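Cytochrome P450 (Rhodococcus erythropolis, PDB 3WEC) hydroxylates the quinoline nitrogen of an aurachin precursor as a heme-dependent monooxygenase, a step that confers antibiotic activity on these alkaloids. Local coordinates at residues P106-T109 / R110-L114; L224-R227 / L228-S232. One frame throughout, in Å; residues are numbered along the deposited sequence.

Contact 1: residues P106-T109 / R110-L114; sequences PEHT and RLRGL. With HEM (protoporphyrin IX containing Fe), chain B.
Heme carboxylate oxygen O1D is gripped by two side chains one helical turn apart: His108 NE2 donates to it at 2.8 Å, and Arg112 NH1 reaches the same O1D at 2.6 Å. The histidine bond is fairly straight, 162° at the hydrogen, with the propionate at the edge of the imidazole and close to its plane. The arginine bond is more bent, 140°, although the carboxylate again sits at the edge of the guanidinium. Since both CG atoms stand anti to their backbone nitrogens, the two side chains leave the helix side by side and point the same way. The arginine chain then bends at chi2, 76°, which brings CD alongside His108 NE2 and the guanidinium to the propionate. Nearer the helix, Arg112 CB lies over one face of the imidazole, 4.0 Å from the ring centroid, a CH-pi contact; the ring and the guanidinium are turned well away from parallel.

This is the start of the C helix of the P450 fold, whose basic residues commonly hold a heme propionate, and the i to i+4 spacing suits two donors to one acceptor. The backbone repeats that spacing, with Arg112 N bonded to His108 O at 2.7 Å and Leu111 N to Glu107 O at 3.0 Å. Two positive or potentially positive groups probably stabilise the carboxylate as an anion. His360 O accepts a hydrogen bond from Arg112 NH2 and so helps fix the guanidinium's rotation, while the ring of His359, which is itself hydrogen-bonded to the heme through ND1, meets that of His108. Arg110 extends away from the heme to form salt bridges with Asp236 and Glu242.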
ATOM      1  N   PRO A 106      14.514 -14.285  12.686  1.00 73.48           N
ATOM      2  CA  PRO A 106      14.755 -13.182  13.626  1.00 74.67           C
ATOM      3  C   PRO A 106      15.182 -11.860  12.970  1.00 74.90           C
ATOM      4  O   PRO A 106      15.143 -10.823  13.628  1.00 75.41           O
ATOM      5  CB  PRO A 106      15.870 -13.727  14.518  1.00 78.75           C
ATOM      6  CG  PRO A 106      16.633 -14.643  13.626  1.00 80.61           C
ATOM      7  CD  PRO A 106      15.683 -15.178  12.585  1.00 77.23           C
ATOM      8  N   GLU A 107      15.575 -11.905  11.693  1.00 75.09           N
ATOM      9  CA  GLU A 107      15.907 -10.685  10.925  1.00 75.46           C
ATOM     10  C   GLU A 107      14.809  -9.652  10.898  1.00 72.44           C
ATOM     11  O   GLU A 107      15.088  -8.476  11.122  1.00 73.68           O
ATOM     12  CB  GLU A 107      16.340 -10.956   9.475  1.00 75.36           C
ATOM     13  CG  GLU A 107      15.794 -12.217   8.818  1.00 73.92           C
ATOM     14  CD  GLU A 107      16.825 -13.333   8.759  1.00 77.09           C
ATOM     15  OE1 GLU A 107      18.020 -13.029   8.943  1.00 80.58           O
ATOM     16  OE2 GLU A 107      16.435 -14.498   8.518  1.00 76.63           O
ATOM     17  N   HIS A 108      13.570 -10.079  10.640  1.00 37.60           N
ATOM     18  CA  HIS A 108      12.483  -9.100  10.496  1.00 35.92           C
ATOM     19  C   HIS A 108      12.300  -8.444  11.827  1.00 36.64           C
ATOM     20  O   HIS A 108      12.154  -7.229  11.891  1.00 34.16           O
ATOM     21  CB  HIS A 108      11.156  -9.719  10.044  1.00 36.38           C
ATOM     22  CG  HIS A 108       9.956  -8.858  10.380  1.00 35.00           C
ATOM     23  ND1 HIS A 108       9.314  -8.937  11.583  1.00 38.59           N
ATOM     24  CD2 HIS A 108       9.338  -7.864   9.672  1.00 32.41           C
ATOM     25  CE1 HIS A 108       8.308  -8.050  11.599  1.00 36.37           C
ATOM     26  NE2 HIS A 108       8.334  -7.388  10.424  1.00 33.85           N
ATOM     27  N   THR A 109      12.285  -9.258  12.894  1.00 39.73           N
ATOM     28  CA  THR A 109      12.156  -8.777  14.271  1.00 41.33           C
ATOM     29  C   THR A 109      13.161  -7.677  14.602  1.00 40.48           C
ATOM     30  O   THR A 109      12.787  -6.614  15.109  1.00 39.92           O
ATOM     31  CB  THR A 109      12.297  -9.951  15.274  1.00 46.32           C
ATOM     32  OG1 THR A 109      11.375 -10.992  14.917  1.00 47.50           O
ATOM     33  CG2 THR A 109      12.049  -9.494  16.762  1.00 48.06           C
ATOM     34  N   ARG A 110      14.436  -7.918  14.295  1.00 41.42           N
ATOM     35  CA  ARG A 110      15.499  -6.905  14.531  1.00 40.87           C
ATOM     36  C   ARG A 110      15.225  -5.638  13.730  1.00 37.48           C
ATOM     37  O   ARG A 110      15.196  -4.554  14.284  1.00 37.28           O
ATOM     38  CB  ARG A 110      16.919  -7.428  14.224  1.00 40.58           C
ATOM     39  CG  ARG A 110      17.939  -6.306  13.958  1.00 39.65           C
ATOM     40  CD  ARG A 110      19.386  -6.808  13.725  1.00 41.22           C
ATOM     41  NE  ARG A 110      20.349  -5.720  13.510  1.00 39.57           N
ATOM     42  CZ  ARG A 110      20.546  -5.146  12.319  1.00 38.44           C
ATOM     43  NH1 ARG A 110      19.864  -5.582  11.266  1.00 35.77           N
ATOM     44  NH2 ARG A 110      21.415  -4.141  12.180  1.00 38.40           N
ATOM     45  N   LEU A 111      15.025  -5.783  12.434  1.00 36.57           N
ATOM     46  CA  LEU A 111      14.802  -4.623  11.544  1.00 35.10           C
ATOM     47  C   LEU A 111      13.541  -3.814  11.913  1.00 35.94           C
ATOM     48  O   LEU A 111      13.585  -2.578  11.949  1.00 36.43           O
ATOM     49  CB  LEU A 111      14.746  -5.092  10.104  1.00 34.38           C
ATOM     50  CG  LEU A 111      16.089  -5.549   9.482  1.00 35.88           C
ATOM     51  CD1 LEU A 111      15.852  -6.454   8.269  1.00 35.21           C
ATOM     52  CD2 LEU A 111      16.945  -4.325   9.094  1.00 35.15           C
ATOM     53  N   ARG A 112      12.449  -4.518  12.241  1.00 35.79           N
ATOM     54  CA  ARG A 112      11.174  -3.904  12.604  1.00 35.50           C
ATOM     55  C   ARG A 112      11.291  -3.053  13.830  1.00 35.99           C
ATOM     56  O   ARG A 112      10.723  -1.965  13.875  1.00 34.07           O
ATOM     57  CB  ARG A 112      10.093  -4.977  12.909  1.00 38.58           C
ATOM     58  CG  ARG A 112       8.767  -4.398  13.354  1.00 39.59           C
ATOM     59  CD  ARG A 112       7.951  -3.805  12.216  1.00 39.00           C
ATOM     60  NE  ARG A 112       6.634  -3.389  12.712  1.00 41.38           N
ATOM     61  CZ  ARG A 112       5.502  -3.388  12.011  1.00 40.25           C
ATOM     62  NH1 ARG A 112       5.476  -3.808  10.747  1.00 38.20           N
ATOM     63  NH2 ARG A 112       4.386  -2.977  12.587  1.00 40.58           N
ATOM     64  N   GLY A 113      11.935  -3.605  14.867  1.00 37.63           N
ATOM     65  CA  GLY A 113      12.076  -2.913  16.123  1.00 39.20           C
ATOM     66  C   GLY A 113      12.875  -1.630  16.003  1.00 39.03           C
ATOM     67  O   GLY A 113      12.469  -0.590  16.513  1.00 40.32           O
ATOM     68  N   LEU A 114      14.011  -1.701  15.315  1.00 37.24           N
ATOM     69  CA  LEU A 114      14.862  -0.544  15.156  1.00 37.46           C
ATOM     70  C   LEU A 114      14.150   0.506  14.280  1.00 35.13           C
ATOM     71  O   LEU A 114      14.062   1.662  14.655  1.00 36.61           O
ATOM     72  CB  LEU A 114      16.216  -0.955  14.527  1.00 36.98           C
ATOM     73  CG  LEU A 114      17.064  -1.914  15.357  1.00 39.29           C
ATOM     74  CD1 LEU A 114      18.324  -2.426  14.640  1.00 38.71           C
ATOM     75  CD2 LEU A 114      17.412  -1.234  16.672  1.00 41.40           C
TER
HETATM   76  CHA HEM B 501       3.281  -3.303   5.026  1.00 25.08           C
HETATM   77  CHB HEM B 501      -1.139  -1.684   3.431  1.00 24.97           C
HETATM   78  CHC HEM B 501       0.354   2.959   3.990  1.00 24.00           C
HETATM   79  CHD HEM B 501       4.898   1.281   5.416  1.00 22.71           C
HETATM   80  C1A HEM B 501       1.943  -3.171   4.493  1.00 24.28           C
HETATM   81  C2A HEM B 501       1.180  -4.374   4.025  1.00 28.16           C
HETATM   82  C3A HEM B 501      -0.098  -3.872   3.576  1.00 29.55           C
HETATM   83  C4A HEM B 501       0.020  -2.429   3.777  1.00 24.80           C
HETATM   84  CMA HEM B 501      -1.281  -4.683   3.000  1.00 28.39           C
HETATM   85  CAA HEM B 501       1.507  -5.873   4.005  1.00 27.61           C
HETATM   86  CBA HEM B 501       1.066  -6.351   5.401  1.00 27.44           C
HETATM   87  CGA HEM B 501       1.072  -7.888   5.507  1.00 31.98           C
HETATM   88  O1A HEM B 501       1.807  -8.601   4.763  1.00 28.10           O
HETATM   89  O2A HEM B 501       0.353  -8.420   6.401  1.00 31.39           O
HETATM   90  C1B HEM B 501      -1.076  -0.224   3.443  1.00 26.52           C
HETATM   91  C2B HEM B 501      -2.304   0.515   3.162  1.00 23.93           C
HETATM   92  C3B HEM B 501      -1.819   1.862   3.303  1.00 24.75           C
HETATM   93  C4B HEM B 501      -0.408   1.756   3.654  1.00 25.81           C
HETATM   94  CMB HEM B 501      -3.682   0.070   2.762  1.00 24.45           C
HETATM   95  CAB HEM B 501      -2.684   3.053   3.103  1.00 26.47           C
HETATM   96  CBB HEM B 501      -2.231   4.065   2.407  1.00 27.54           C
HETATM   97  C1C HEM B 501       1.718   2.911   4.472  1.00 23.95           C
HETATM   98  C2C HEM B 501       2.546   4.109   4.610  1.00 24.97           C
HETATM   99  C3C HEM B 501       3.866   3.581   5.017  1.00 25.46           C
HETATM  100  C4C HEM B 501       3.772   2.137   5.080  1.00 21.40           C
HETATM  101  CMC HEM B 501       2.081   5.518   4.364  1.00 27.00           C
HETATM  102  CAC HEM B 501       5.143   4.323   5.282  1.00 26.36           C
HETATM  103  CBC HEM B 501       5.185   5.628   5.426  1.00 29.59           C
HETATM  104  C1D HEM B 501       4.877  -0.187   5.372  1.00 24.71           C
HETATM  105  C2D HEM B 501       6.020  -0.951   5.864  1.00 26.67           C
HETATM  106  C3D HEM B 501       5.564  -2.349   5.745  1.00 26.71           C
HETATM  107  C4D HEM B 501       4.180  -2.191   5.267  1.00 26.02           C
HETATM  108  CMD HEM B 501       7.367  -0.414   6.291  1.00 28.24           C
HETATM  109  CAD HEM B 501       6.325  -3.607   6.050  1.00 26.80           C
HETATM  110  CBD HEM B 501       5.898  -4.037   7.474  1.00 24.47           C
HETATM  111  CGD HEM B 501       6.588  -5.275   7.943  1.00 27.50           C
HETATM  112  O1D HEM B 501       6.868  -5.334   9.174  1.00 29.53           O
HETATM  113  O2D HEM B 501       6.864  -6.191   7.101  1.00 26.52           O
HETATM  114  NA  HEM B 501       1.199  -1.917   4.463  1.00 25.41           N
HETATM  115  NB  HEM B 501       0.038   0.482   3.801  1.00 25.46           N
HETATM  116  NC  HEM B 501       2.421   1.716   4.809  1.00 22.44           N
HETATM  117  ND  HEM B 501       3.764  -0.916   5.068  1.00 27.49           N
HETATM  118 FE   HEM B 501       1.964  -0.097   4.366  1.00 24.39          FE
HETATM  119  O   HOH W   1       2.297  -0.036   1.911  1.00 21.46           O

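Contact 2: residues L224-R227 / L228-S232; sequences LVRR and LSEVS
Local i to i+4 packing along the short helix 224-230 makes up this contact, with leucines on the buried side and charged residues on another. Leu224 CG meets Leu228 CD1 at 4.0 Å, the two side chains slanting across one another. Their turn is also closed by Leu228 N bonding to Leu224 O at 2.8 Å. Leu228 CG stands beside its own backbone N (chi1 -79°), which brings this branch point over Leu224 O. Beyond the pair lie Ile243, Thr246, Cys247 and Ile250 of helix 240-271, the long central helix of the P450 fold, and Phe119 and Ala118 of helix 107-121. Ser229 folds its hydroxyl back along the helix, and OG donates to Val225 O at 3.1 Å, supplementing a weak bond from Ser229 N to the same carbonyl.

On the polar side Arg226 and Glu230 run side by side, but it is the arginine's CD that comes nearest the carboxylate, 3.8 Å from OE2, while the charged groups stay apart; Arg226 NH1 instead pairs with Glu222. Arg227 shares that glutamate through NH2 and bonds to Arg121 O through NH1. The helix ends where Val231 leaves helical geometry, its N making a weak bond to Arg227 O.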
ATOM      1  N   LEU A 224      13.538  11.410   9.580  1.00 42.31           N
ATOM      2  CA  LEU A 224      13.618   9.952   9.640  1.00 39.55           C
ATOM      3  C   LEU A 224      14.991   9.441   9.337  1.00 39.56           C
ATOM      4  O   LEU A 224      15.489   8.603  10.070  1.00 39.88           O
ATOM      5  CB  LEU A 224      12.576   9.262   8.720  1.00 35.80           C
ATOM      6  CG  LEU A 224      12.500   7.748   8.980  1.00 33.57           C
ATOM      7  CD1 LEU A 224      12.009   7.485  10.398  1.00 34.66           C
ATOM      8  CD2 LEU A 224      11.653   7.015   7.952  1.00 31.39           C
ATOM      9  N   VAL A 225      15.607   9.959   8.265  1.00 40.25           N
ATOM     10  CA  VAL A 225      16.981   9.603   7.915  1.00 40.93           C
ATOM     11  C   VAL A 225      17.870   9.780   9.108  1.00 44.17           C
ATOM     12  O   VAL A 225      18.652   8.894   9.434  1.00 45.93           O
ATOM     13  CB  VAL A 225      17.567  10.442   6.760  1.00 41.63           C
ATOM     14  CG1 VAL A 225      18.930   9.894   6.391  1.00 41.73           C
ATOM     15  CG2 VAL A 225      16.660  10.389   5.560  1.00 38.96           C
ATOM     16  N   ARG A 226      17.759  10.925   9.768  1.00 47.76           N
ATOM     17  CA  ARG A 226      18.661  11.188  10.872  1.00 51.76           C
ATOM     18  C   ARG A 226      18.335  10.219  12.016  1.00 50.40           C
ATOM     19  O   ARG A 226      19.219   9.602  12.559  1.00 52.01           O
ATOM     20  CB  ARG A 226      18.609  12.660  11.329  1.00 56.95           C
ATOM     21  CG  ARG A 226      19.765  13.055  12.249  1.00 63.53           C
ATOM     22  CD  ARG A 226      19.388  14.212  13.163  1.00 68.84           C
ATOM     23  NE  ARG A 226      19.834  15.503  12.642  1.00 74.25           N
ATOM     24  CZ  ARG A 226      19.274  16.675  12.955  1.00 78.37           C
ATOM     25  NH1 ARG A 226      18.232  16.710  13.774  1.00 77.73           N
ATOM     26  NH2 ARG A 226      19.744  17.817  12.445  1.00 81.20           N
ATOM     27  N   ARG A 227      17.060  10.055  12.349  1.00 48.82           N
ATOM     28  CA  ARG A 227      16.693   9.205  13.485  1.00 47.99           C
ATOM     29  C   ARG A 227      17.036   7.727  13.284  1.00 44.69           C
ATOM     30  O   ARG A 227      17.303   7.054  14.269  1.00 46.07           O
ATOM     31  CB  ARG A 227      15.227   9.367  13.844  1.00 47.69           C
ATOM     32  CG  ARG A 227      14.870  10.785  14.161  1.00 51.47           C
ATOM     33  CD  ARG A 227      14.174  10.905  15.487  1.00 56.32           C
ATOM     34  NE  ARG A 227      12.991  11.753  15.357  1.00 60.70           N
ATOM     35  CZ  ARG A 227      12.997  13.079  15.223  1.00 65.20           C
ATOM     36  NH1 ARG A 227      11.842  13.715  15.105  1.00 65.93           N
ATOM     37  NH2 ARG A 227      14.142  13.777  15.218  1.00 69.03           N
ATOM     38  N   LEU A 228      17.022   7.260  12.030  1.00 40.46           N
ATOM     39  CA  LEU A 228      17.436   5.904  11.652  1.00 39.92           C
ATOM     40  C   LEU A 228      18.915   5.666  11.970  1.00 41.92           C
ATOM     41  O   LEU A 228      19.308   4.571  12.381  1.00 41.17           O
ATOM     42  CB  LEU A 228      17.172   5.634  10.154  1.00 36.33           C
ATOM     43  CG  LEU A 228      15.710   5.304   9.774  1.00 34.50           C
ATOM     44  CD1 LEU A 228      15.515   5.175   8.277  1.00 31.24           C
ATOM     45  CD2 LEU A 228      15.177   4.052  10.456  1.00 32.61           C
ATOM     46  N   SER A 229      19.729   6.705  11.762  1.00 45.53           N
ATOM     47  CA  SER A 229      21.125   6.734  12.280  1.00 48.85           C
ATOM     48  C   SER A 229      21.239   6.638  13.820  1.00 50.23           C
ATOM     49  O   SER A 229      22.076   5.887  14.314  1.00 50.66           O
ATOM     50  CB  SER A 229      21.886   7.985  11.817  1.00 52.14           C
ATOM     51  OG  SER A 229      21.493   8.379  10.525  1.00 54.37           O
ATOM     52  N   GLU A 230      20.436   7.411  14.567  1.00 51.15           N
ATOM     53  CA  GLU A 230      20.588   7.497  16.048  1.00 53.22           C
ATOM     54  C   GLU A 230      20.015   6.333  16.840  1.00 52.58           C
ATOM     55  O   GLU A 230      20.338   6.174  18.013  1.00 55.24           O
ATOM     56  CB  GLU A 230      19.943   8.757  16.596  1.00 55.61           C
ATOM     57  CG  GLU A 230      20.648  10.063  16.266  1.00 59.03           C
ATOM     58  CD  GLU A 230      19.703  11.255  16.380  1.00 60.78           C
ATOM     59  OE1 GLU A 230      18.469  11.033  16.493  1.00 59.43           O
ATOM     60  OE2 GLU A 230      20.192  12.407  16.357  1.00 63.80           O
ATOM     61  N   VAL A 231      19.131   5.541  16.231  1.00 50.43           N
ATOM     62  CA  VAL A 231      18.442   4.485  16.977  1.00 50.27           C
ATOM     63  C   VAL A 231      19.413   3.396  17.482  1.00 50.78           C
ATOM     64  O   VAL A 231      20.235   2.890  16.723  1.00 49.17           O
ATOM     65  CB  VAL A 231      17.201   3.948  16.220  1.00 46.89           C
ATOM     66  CG1 VAL A 231      17.577   3.158  14.965  1.00 44.59           C
ATOM     67  CG2 VAL A 231      16.318   3.126  17.148  1.00 49.45           C
ATOM     68  N   SER A 232      19.330   3.080  18.773  1.00 54.13           N
ATOM     69  CA  SER A 232      20.237   2.106  19.402  1.00 56.38           C
ATOM     70  C   SER A 232      19.537   1.306  20.496  1.00 57.91           C
ATOM     71  O   SER A 232      19.149   1.876  21.533  1.00 61.46           O
ATOM     72  CB  SER A 232      21.507   2.802  19.930  1.00 58.73           C
ATOM     73  OG  SER A 232      22.084   2.128  21.053  1.00 64.18           O
TER

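How the contacts relate
From the N terminus, the chain enters contact 1 at the start of helix 107-121 and completes it within that helix; more than a hundred residues later it forms contact 2 on helix 224-230. The two lie in series, neither nested nor crossed, and each closes only successive helical turns and no long loop. Their centres are about 15 Å apart on the same side of the chain's centre, and they meet directly where Val231 CG2 packs on Leu114 O at 3.7 Å. Helix 107-121 joins them: its beginning faces the heme propionate, and its later residues pack against 224-232, which also bears on helices 194-216 and 240-271.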